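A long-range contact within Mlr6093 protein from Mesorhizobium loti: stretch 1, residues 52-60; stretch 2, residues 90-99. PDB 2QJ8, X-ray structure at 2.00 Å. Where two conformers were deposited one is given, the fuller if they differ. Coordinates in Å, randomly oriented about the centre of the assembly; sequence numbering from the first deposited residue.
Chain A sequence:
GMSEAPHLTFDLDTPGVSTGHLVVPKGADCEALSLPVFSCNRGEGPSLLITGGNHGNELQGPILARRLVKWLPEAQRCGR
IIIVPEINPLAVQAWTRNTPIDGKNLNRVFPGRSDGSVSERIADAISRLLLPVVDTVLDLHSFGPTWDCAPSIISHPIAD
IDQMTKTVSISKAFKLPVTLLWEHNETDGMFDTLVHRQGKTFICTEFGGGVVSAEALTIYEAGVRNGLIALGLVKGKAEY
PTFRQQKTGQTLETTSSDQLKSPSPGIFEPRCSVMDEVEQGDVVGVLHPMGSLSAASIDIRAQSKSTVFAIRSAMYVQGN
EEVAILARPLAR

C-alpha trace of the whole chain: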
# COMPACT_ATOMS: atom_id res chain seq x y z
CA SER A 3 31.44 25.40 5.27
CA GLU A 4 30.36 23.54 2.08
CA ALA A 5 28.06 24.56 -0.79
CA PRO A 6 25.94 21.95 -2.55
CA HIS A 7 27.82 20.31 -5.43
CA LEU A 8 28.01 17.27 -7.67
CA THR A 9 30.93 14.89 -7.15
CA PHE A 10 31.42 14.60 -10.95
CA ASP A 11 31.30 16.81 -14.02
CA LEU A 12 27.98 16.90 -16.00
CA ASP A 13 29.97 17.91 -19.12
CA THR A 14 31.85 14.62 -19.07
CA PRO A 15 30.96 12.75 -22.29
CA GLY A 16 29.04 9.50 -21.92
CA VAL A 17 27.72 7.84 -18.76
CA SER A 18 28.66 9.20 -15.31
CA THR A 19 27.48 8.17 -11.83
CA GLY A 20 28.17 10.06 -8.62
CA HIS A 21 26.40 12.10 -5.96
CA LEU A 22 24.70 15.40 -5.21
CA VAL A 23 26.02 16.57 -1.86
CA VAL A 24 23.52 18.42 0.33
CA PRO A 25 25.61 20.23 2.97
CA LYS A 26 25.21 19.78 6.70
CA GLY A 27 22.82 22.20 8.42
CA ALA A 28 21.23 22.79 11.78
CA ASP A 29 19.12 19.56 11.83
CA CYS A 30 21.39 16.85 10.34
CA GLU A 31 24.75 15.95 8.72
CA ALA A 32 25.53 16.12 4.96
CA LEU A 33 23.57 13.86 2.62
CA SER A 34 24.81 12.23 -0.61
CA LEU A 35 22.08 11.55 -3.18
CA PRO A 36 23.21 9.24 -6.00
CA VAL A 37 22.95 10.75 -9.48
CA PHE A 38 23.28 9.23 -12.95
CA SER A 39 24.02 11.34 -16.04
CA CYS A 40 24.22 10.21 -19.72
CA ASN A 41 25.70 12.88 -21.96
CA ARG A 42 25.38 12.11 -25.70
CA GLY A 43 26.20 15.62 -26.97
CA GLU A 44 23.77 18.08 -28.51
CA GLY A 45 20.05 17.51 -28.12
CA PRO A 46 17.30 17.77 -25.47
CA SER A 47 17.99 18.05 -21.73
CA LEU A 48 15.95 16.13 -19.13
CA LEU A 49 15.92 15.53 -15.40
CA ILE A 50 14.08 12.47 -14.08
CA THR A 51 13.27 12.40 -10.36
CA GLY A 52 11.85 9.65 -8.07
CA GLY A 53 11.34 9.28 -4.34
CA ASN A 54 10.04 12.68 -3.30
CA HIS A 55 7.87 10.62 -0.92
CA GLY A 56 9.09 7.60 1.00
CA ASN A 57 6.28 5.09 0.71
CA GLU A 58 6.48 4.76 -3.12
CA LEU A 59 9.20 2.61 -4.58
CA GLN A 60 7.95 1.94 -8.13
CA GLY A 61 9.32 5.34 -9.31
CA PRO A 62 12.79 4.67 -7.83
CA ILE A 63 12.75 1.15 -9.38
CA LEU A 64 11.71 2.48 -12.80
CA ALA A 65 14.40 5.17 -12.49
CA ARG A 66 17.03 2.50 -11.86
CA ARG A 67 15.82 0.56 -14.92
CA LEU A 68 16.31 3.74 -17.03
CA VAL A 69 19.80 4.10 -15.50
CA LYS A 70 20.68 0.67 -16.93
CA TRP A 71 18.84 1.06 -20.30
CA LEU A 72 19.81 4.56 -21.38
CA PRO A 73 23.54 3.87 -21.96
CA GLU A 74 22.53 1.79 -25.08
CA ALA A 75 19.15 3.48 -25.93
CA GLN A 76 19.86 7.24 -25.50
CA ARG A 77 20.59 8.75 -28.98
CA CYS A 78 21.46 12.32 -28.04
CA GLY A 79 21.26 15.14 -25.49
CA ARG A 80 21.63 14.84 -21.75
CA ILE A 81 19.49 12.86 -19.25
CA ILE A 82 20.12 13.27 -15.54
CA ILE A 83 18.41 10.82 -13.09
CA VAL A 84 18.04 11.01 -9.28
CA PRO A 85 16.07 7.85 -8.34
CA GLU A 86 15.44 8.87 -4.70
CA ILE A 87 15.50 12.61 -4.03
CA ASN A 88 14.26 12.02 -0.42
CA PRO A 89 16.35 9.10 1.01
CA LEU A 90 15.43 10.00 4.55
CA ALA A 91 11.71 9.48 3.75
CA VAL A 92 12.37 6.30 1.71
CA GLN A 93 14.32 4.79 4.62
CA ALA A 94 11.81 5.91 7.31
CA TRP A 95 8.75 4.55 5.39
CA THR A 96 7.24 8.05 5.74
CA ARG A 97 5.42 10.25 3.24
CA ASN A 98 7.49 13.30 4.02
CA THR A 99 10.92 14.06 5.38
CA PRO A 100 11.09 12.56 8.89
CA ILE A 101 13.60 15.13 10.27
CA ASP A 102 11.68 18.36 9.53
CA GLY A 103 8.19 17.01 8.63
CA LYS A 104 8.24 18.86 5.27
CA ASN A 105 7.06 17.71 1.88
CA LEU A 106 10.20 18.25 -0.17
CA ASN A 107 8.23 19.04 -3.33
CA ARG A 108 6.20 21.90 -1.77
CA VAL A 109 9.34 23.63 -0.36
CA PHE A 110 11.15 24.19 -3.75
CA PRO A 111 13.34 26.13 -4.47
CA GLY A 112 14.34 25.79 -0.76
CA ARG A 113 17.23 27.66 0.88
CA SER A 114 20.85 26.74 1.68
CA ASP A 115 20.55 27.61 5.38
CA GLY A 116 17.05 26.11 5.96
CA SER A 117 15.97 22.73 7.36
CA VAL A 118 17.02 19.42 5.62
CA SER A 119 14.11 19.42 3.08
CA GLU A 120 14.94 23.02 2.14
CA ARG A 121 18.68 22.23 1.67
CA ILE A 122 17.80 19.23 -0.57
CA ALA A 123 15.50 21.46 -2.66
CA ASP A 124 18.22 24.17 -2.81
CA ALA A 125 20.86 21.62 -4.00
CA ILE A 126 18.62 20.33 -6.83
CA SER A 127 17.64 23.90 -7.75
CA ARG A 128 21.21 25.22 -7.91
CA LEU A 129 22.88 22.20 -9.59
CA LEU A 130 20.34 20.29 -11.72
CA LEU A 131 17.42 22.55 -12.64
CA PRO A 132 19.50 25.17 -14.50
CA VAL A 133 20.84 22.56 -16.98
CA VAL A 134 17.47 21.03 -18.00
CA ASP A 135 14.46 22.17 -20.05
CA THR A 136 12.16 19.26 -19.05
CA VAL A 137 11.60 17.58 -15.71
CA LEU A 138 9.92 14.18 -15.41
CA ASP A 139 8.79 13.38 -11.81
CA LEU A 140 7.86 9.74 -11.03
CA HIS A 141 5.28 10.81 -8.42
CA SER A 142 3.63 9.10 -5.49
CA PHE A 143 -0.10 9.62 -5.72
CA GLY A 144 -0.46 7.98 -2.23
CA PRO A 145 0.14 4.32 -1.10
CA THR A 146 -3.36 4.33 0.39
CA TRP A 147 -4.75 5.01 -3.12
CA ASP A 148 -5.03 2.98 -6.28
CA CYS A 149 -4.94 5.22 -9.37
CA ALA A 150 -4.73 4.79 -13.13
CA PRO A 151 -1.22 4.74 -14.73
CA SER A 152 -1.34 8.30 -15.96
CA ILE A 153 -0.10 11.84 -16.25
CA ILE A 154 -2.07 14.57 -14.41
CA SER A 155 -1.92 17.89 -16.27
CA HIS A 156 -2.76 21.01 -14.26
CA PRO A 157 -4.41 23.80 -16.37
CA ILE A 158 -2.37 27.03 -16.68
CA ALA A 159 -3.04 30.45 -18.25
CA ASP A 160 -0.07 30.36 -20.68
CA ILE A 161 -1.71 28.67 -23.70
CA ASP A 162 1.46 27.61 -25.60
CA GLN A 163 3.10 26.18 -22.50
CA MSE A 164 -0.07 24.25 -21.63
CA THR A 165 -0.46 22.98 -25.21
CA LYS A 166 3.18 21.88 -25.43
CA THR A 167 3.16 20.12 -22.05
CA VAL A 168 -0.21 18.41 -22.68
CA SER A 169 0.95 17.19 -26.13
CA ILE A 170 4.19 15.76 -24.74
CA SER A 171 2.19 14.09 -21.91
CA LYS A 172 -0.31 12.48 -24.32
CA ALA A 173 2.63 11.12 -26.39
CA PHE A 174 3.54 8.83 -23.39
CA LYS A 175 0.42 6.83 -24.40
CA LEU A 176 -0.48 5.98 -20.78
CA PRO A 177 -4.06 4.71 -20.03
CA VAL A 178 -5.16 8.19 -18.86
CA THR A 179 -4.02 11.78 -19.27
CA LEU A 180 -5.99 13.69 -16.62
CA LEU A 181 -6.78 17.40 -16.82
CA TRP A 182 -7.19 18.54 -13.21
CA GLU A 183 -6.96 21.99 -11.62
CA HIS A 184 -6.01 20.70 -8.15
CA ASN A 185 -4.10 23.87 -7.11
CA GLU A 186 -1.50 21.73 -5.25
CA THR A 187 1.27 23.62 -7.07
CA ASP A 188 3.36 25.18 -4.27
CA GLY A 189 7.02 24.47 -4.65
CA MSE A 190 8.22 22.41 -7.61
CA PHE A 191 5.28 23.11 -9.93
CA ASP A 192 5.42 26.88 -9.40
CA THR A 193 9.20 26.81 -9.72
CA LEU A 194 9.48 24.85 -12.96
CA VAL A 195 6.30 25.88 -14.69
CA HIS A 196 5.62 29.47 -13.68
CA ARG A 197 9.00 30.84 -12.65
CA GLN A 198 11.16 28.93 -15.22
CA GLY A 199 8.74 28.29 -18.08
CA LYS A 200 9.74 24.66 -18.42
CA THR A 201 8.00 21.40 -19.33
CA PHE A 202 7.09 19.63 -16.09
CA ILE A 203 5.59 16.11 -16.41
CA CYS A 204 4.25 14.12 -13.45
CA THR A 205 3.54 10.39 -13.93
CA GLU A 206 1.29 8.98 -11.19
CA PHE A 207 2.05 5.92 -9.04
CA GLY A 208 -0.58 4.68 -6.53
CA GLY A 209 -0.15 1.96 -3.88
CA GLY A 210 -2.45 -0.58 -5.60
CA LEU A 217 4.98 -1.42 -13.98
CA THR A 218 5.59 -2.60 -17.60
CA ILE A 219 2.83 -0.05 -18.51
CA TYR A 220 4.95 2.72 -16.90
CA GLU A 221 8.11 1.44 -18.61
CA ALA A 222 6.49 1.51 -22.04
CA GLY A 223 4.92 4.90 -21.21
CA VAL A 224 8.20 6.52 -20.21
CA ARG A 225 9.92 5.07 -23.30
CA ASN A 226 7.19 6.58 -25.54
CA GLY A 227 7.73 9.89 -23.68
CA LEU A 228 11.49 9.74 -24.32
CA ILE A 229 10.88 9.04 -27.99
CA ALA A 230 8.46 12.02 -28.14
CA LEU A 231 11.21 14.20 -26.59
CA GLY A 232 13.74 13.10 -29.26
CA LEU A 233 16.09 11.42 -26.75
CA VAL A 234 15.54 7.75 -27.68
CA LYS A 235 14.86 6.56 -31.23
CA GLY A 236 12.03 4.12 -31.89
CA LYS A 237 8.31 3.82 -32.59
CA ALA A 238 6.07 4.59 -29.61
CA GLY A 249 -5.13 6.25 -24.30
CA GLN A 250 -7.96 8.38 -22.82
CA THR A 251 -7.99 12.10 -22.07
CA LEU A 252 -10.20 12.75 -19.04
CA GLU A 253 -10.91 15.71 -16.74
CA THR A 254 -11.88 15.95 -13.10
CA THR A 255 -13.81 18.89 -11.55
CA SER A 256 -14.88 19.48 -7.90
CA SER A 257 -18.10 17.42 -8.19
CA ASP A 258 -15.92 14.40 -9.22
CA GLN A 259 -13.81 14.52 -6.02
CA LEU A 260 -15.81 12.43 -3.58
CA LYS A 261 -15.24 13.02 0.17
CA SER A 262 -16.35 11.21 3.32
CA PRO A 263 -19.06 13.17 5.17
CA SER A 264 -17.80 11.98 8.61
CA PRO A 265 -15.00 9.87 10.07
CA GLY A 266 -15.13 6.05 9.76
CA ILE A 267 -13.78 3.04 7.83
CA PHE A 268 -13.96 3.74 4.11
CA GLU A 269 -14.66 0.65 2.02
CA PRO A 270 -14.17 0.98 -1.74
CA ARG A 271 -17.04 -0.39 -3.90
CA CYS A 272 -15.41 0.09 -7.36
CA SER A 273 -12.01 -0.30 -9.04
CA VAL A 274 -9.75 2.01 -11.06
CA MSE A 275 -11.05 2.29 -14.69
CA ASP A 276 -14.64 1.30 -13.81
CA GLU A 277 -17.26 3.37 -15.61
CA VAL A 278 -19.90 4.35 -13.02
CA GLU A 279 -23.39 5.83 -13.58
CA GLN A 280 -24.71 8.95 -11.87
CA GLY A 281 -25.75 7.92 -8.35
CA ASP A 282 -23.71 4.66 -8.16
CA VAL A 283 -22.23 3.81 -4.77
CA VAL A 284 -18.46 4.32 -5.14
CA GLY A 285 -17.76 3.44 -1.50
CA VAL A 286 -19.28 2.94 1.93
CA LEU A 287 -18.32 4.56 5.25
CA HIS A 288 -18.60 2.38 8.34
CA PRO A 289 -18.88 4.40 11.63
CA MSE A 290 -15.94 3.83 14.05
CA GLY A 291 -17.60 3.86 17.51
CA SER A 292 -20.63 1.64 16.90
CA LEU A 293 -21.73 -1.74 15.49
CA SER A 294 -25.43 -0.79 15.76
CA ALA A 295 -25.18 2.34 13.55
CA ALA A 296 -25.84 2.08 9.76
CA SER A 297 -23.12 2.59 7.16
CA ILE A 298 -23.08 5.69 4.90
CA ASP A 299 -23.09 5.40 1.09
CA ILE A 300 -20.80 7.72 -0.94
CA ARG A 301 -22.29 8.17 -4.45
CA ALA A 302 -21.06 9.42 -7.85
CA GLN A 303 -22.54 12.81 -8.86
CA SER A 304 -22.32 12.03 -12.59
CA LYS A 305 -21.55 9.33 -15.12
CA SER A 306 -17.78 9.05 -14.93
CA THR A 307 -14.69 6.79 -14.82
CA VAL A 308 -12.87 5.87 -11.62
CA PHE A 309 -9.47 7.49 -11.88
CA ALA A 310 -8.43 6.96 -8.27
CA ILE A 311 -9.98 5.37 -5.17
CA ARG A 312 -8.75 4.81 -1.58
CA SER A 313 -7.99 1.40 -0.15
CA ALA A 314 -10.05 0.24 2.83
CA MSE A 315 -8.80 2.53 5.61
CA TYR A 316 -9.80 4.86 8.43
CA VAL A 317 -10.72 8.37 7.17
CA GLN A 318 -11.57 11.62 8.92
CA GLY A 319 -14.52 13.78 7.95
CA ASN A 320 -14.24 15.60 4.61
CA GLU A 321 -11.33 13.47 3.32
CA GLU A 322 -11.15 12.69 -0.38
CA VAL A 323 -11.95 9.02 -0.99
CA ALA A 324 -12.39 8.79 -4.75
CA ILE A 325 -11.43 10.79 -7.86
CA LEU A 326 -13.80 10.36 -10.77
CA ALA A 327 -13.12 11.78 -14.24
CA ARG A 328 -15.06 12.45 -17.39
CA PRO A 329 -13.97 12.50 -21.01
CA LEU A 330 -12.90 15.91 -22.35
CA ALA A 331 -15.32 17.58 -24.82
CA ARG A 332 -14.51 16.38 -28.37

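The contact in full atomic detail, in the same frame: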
# COMPACT_ATOMS: atom_id res chain seq x y z
N GLY A 52 12.71 10.59 -8.81
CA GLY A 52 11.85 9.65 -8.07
C GLY A 52 12.01 9.90 -6.58
O GLY A 52 12.89 10.63 -6.16
N GLY A 53 11.15 9.28 -5.79
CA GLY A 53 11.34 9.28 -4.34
C GLY A 53 11.20 10.57 -3.58
O GLY A 53 11.86 10.74 -2.58
N ASN A 54 10.37 11.48 -4.07
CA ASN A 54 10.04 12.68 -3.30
C ASN A 54 9.34 12.26 -2.01
O ASN A 54 9.46 12.94 -1.00
CB ASN A 54 9.12 13.64 -4.07
CG ASN A 54 8.70 14.84 -3.22
OD1 ASN A 54 9.49 15.73 -2.99
ND2 ASN A 54 7.45 14.85 -2.74
N HIS A 55 8.55 11.18 -2.09
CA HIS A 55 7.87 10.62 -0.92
C HIS A 55 8.43 9.25 -0.63
O HIS A 55 8.79 8.54 -1.53
CB HIS A 55 6.37 10.55 -1.13
CG HIS A 55 5.74 11.90 -1.33
ND1 HIS A 55 5.66 12.84 -0.32
CD2 HIS A 55 5.13 12.44 -2.40
CE1 HIS A 55 5.06 13.92 -0.79
NE2 HIS A 55 4.71 13.70 -2.04
N GLY A 56 8.46 8.86 0.63
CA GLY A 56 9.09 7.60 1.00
C GLY A 56 8.37 6.26 0.96
O GLY A 56 9.00 5.19 1.10
N ASN A 57 7.07 6.30 0.74
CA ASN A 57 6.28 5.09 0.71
C ASN A 57 5.89 4.66 -0.73
O ASN A 57 4.90 3.96 -0.92
CB ASN A 57 5.09 5.25 1.70
CG ASN A 57 4.33 6.63 1.58
OD1 ASN A 57 4.49 7.39 0.60
ND2 ASN A 57 3.48 6.91 2.58
N GLU A 58 6.71 5.04 -1.71
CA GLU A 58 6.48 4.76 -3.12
C GLU A 58 7.79 4.36 -3.73
O GLU A 58 8.66 5.21 -3.93
CB GLU A 58 5.94 6.02 -3.82
CG GLU A 58 5.25 5.78 -5.17
CD GLU A 58 6.11 5.11 -6.21
OE1 GLU A 58 7.19 5.65 -6.58
OE2 GLU A 58 5.69 4.02 -6.66
N LEU A 59 7.95 3.07 -4.01
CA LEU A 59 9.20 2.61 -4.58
C LEU A 59 9.16 2.29 -6.05
O LEU A 59 10.22 2.05 -6.59
CB LEU A 59 9.76 1.47 -3.75
CG LEU A 59 10.40 1.86 -2.42
CD1 LEU A 59 11.64 2.74 -2.53
CD2 LEU A 59 9.39 2.47 -1.47
N GLN A 60 8.01 2.32 -6.70
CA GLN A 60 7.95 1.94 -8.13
C GLN A 60 8.68 2.97 -9.02
O GLN A 60 9.31 2.57 -9.98
CB GLN A 60 6.52 1.64 -8.62
CG GLN A 60 5.71 0.61 -7.78
CD GLN A 60 6.28 -0.83 -7.73
OE1 GLN A 60 6.90 -1.31 -8.67
NE2 GLN A 60 6.02 -1.53 -6.63
N LEU A 90 15.89 10.05 3.18
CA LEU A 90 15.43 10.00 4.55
C LEU A 90 14.01 9.44 4.65
O LEU A 90 13.77 8.55 5.46
CB LEU A 90 15.49 11.39 5.17
CG LEU A 90 16.85 11.97 5.48
CD1 LEU A 90 16.65 13.40 5.93
CD2 LEU A 90 17.53 11.15 6.58
N ALA A 91 13.10 9.94 3.80
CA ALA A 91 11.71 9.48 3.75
C ALA A 91 11.61 8.04 3.27
O ALA A 91 10.85 7.26 3.82
CB ALA A 91 10.89 10.40 2.81
N VAL A 92 12.36 7.69 2.23
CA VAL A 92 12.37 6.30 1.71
C VAL A 92 12.78 5.30 2.80
O VAL A 92 12.12 4.25 3.02
CB VAL A 92 13.28 6.18 0.47
CG1 VAL A 92 13.43 4.68 0.03
CG2 VAL A 92 12.74 6.99 -0.68
N GLN A 93 13.82 5.66 3.56
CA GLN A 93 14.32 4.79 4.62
C GLN A 93 13.45 4.77 5.87
O GLN A 93 13.45 3.78 6.56
CB GLN A 93 15.76 5.13 4.95
CG GLN A 93 16.70 4.85 3.83
CD GLN A 93 18.16 5.10 4.18
OE1 GLN A 93 18.49 5.60 5.24
NE2 GLN A 93 19.03 4.78 3.27
N ALA A 94 12.72 5.85 6.16
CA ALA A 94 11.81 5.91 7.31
C ALA A 94 10.39 5.41 7.02
O ALA A 94 9.60 5.33 7.98
CB ALA A 94 11.76 7.32 7.86
N TRP A 95 10.08 5.02 5.76
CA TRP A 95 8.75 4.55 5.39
C TRP A 95 7.68 5.62 5.67
O TRP A 95 6.57 5.30 6.10
CB TRP A 95 8.44 3.22 6.13
CG TRP A 95 9.57 2.25 6.00
CD1 TRP A 95 10.00 1.70 4.85
CD2 TRP A 95 10.46 1.77 7.03
NE1 TRP A 95 11.07 0.91 5.06
CE2 TRP A 95 11.39 0.92 6.40
CE3 TRP A 95 10.57 1.97 8.41
CZ2 TRP A 95 12.41 0.25 7.09
CZ3 TRP A 95 11.58 1.31 9.11
CH2 TRP A 95 12.49 0.46 8.45
N THR A 96 8.06 6.89 5.45
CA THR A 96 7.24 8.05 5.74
C THR A 96 6.88 8.77 4.43
O THR A 96 7.59 8.64 3.42
CB THR A 96 8.02 8.98 6.69
OG1 THR A 96 8.61 8.21 7.75
CG2 THR A 96 7.13 9.99 7.30
N ARG A 97 5.78 9.52 4.43
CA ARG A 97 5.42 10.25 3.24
C ARG A 97 6.36 11.41 3.04
O ARG A 97 6.86 11.62 1.96
CB ARG A 97 3.99 10.78 3.28
CG ARG A 97 3.65 11.49 1.97
CD ARG A 97 2.21 11.42 1.67
NE ARG A 97 1.94 11.91 0.32
CZ ARG A 97 2.15 11.23 -0.81
NH1 ARG A 97 2.69 10.01 -0.83
NH2 ARG A 97 1.84 11.81 -1.95
N ASN A 98 6.61 12.15 4.10
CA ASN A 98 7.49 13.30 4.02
C ASN A 98 8.75 13.12 4.84
O ASN A 98 8.94 12.12 5.54
CB ASN A 98 6.65 14.52 4.40
CG ASN A 98 5.54 14.77 3.37
OD1 ASN A 98 5.77 14.68 2.16
ND2 ASN A 98 4.33 14.98 3.84
N THR A 99 9.63 14.10 4.73
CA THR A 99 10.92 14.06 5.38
C THR A 99 10.74 13.88 6.90
O THR A 99 10.09 14.70 7.54
CB THR A 99 11.70 15.33 5.08
OG1 THR A 99 11.70 15.55 3.67
CG2 THR A 99 13.15 15.25 5.60
O HOH W 1 10.67 2.42 1.74

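Stretch 1 has no regular secondary structure where it meets stretch 2. Stretch 2 begins in a helix that started earlier in the chain. Trp95 then takes positive phi (59°) and forms a Schellman motif, in which Thr96 N donates to Ala91 O at 3.3 Å. The chain continues as a loop.

Of the CA atoms, those of Gly56 and Val92 are the nearest pair across the stretches, 3.6 Å apart. Such an approach leaves no room for a side chain at Gly56. An ideal CB there would point toward stretch 2 and lie 1.9 Å from Ala91 O and 2.4 Å from Thr96 O, both clashes. With hydrogen in that place, Gly56 CA instead makes a CA-H...O contact to Ala91 O at 3.3 Å.

The Gly56 amide faces the loop after the helix. Gly56 N donates weakly to Thr96 O at 2.9 Å and weakly to Arg97 O at 3.5 Å. A water adds a bridge between the backbones. It donates to Gly56 O at 3.3 Å and to Val92 O at 2.7 Å.

Among the side chains, His55 and Arg97 form the main pair. The His55 ring, with chi1 in m, donates from ND1 to Arg97 O at 2.9 Å. It is the only direct hydrogen bond between the stretches that is not weak. Arg97 O also receives a CA-H...O contact from His55 CA at 3.2 Å. Arg97 extends its side chain, with chi1 to chi3 all in t, and lays its guanidinium flat on the imidazole. The centres are 3.6 Å apart and the planes differ by 14°. A flat aromatic ring suits this stack, and the guanidinium edge remains free for polar partners. Arg97 NH1 and NH2 are hydrogen-bonded elsewhere in the structure. Asn57 OD1 lies near the guanidinium plane, 3.5 Å from Arg97 NH1. Asn98 sits at the edge of the His55 ring.

The apolar part of the contact is smaller. Leu59 CD1 packs on Val92 CG1 at 3.7 Å. Both residues are buried, and their branched hydrocarbon side chains suit that setting. Ala91 points its CB toward stretch 1, and Ala91 CB lies 3.6 Å from Gly56 N.

Two residues shape stretch 1 itself. Gly53 has positive phi (68°), which favours glycine. Glu58 OE2 accepts from Gln60 N at 2.9 Å, a capping bond before the helix that follows. In all, the contact buries 493 Å², summed over both sides.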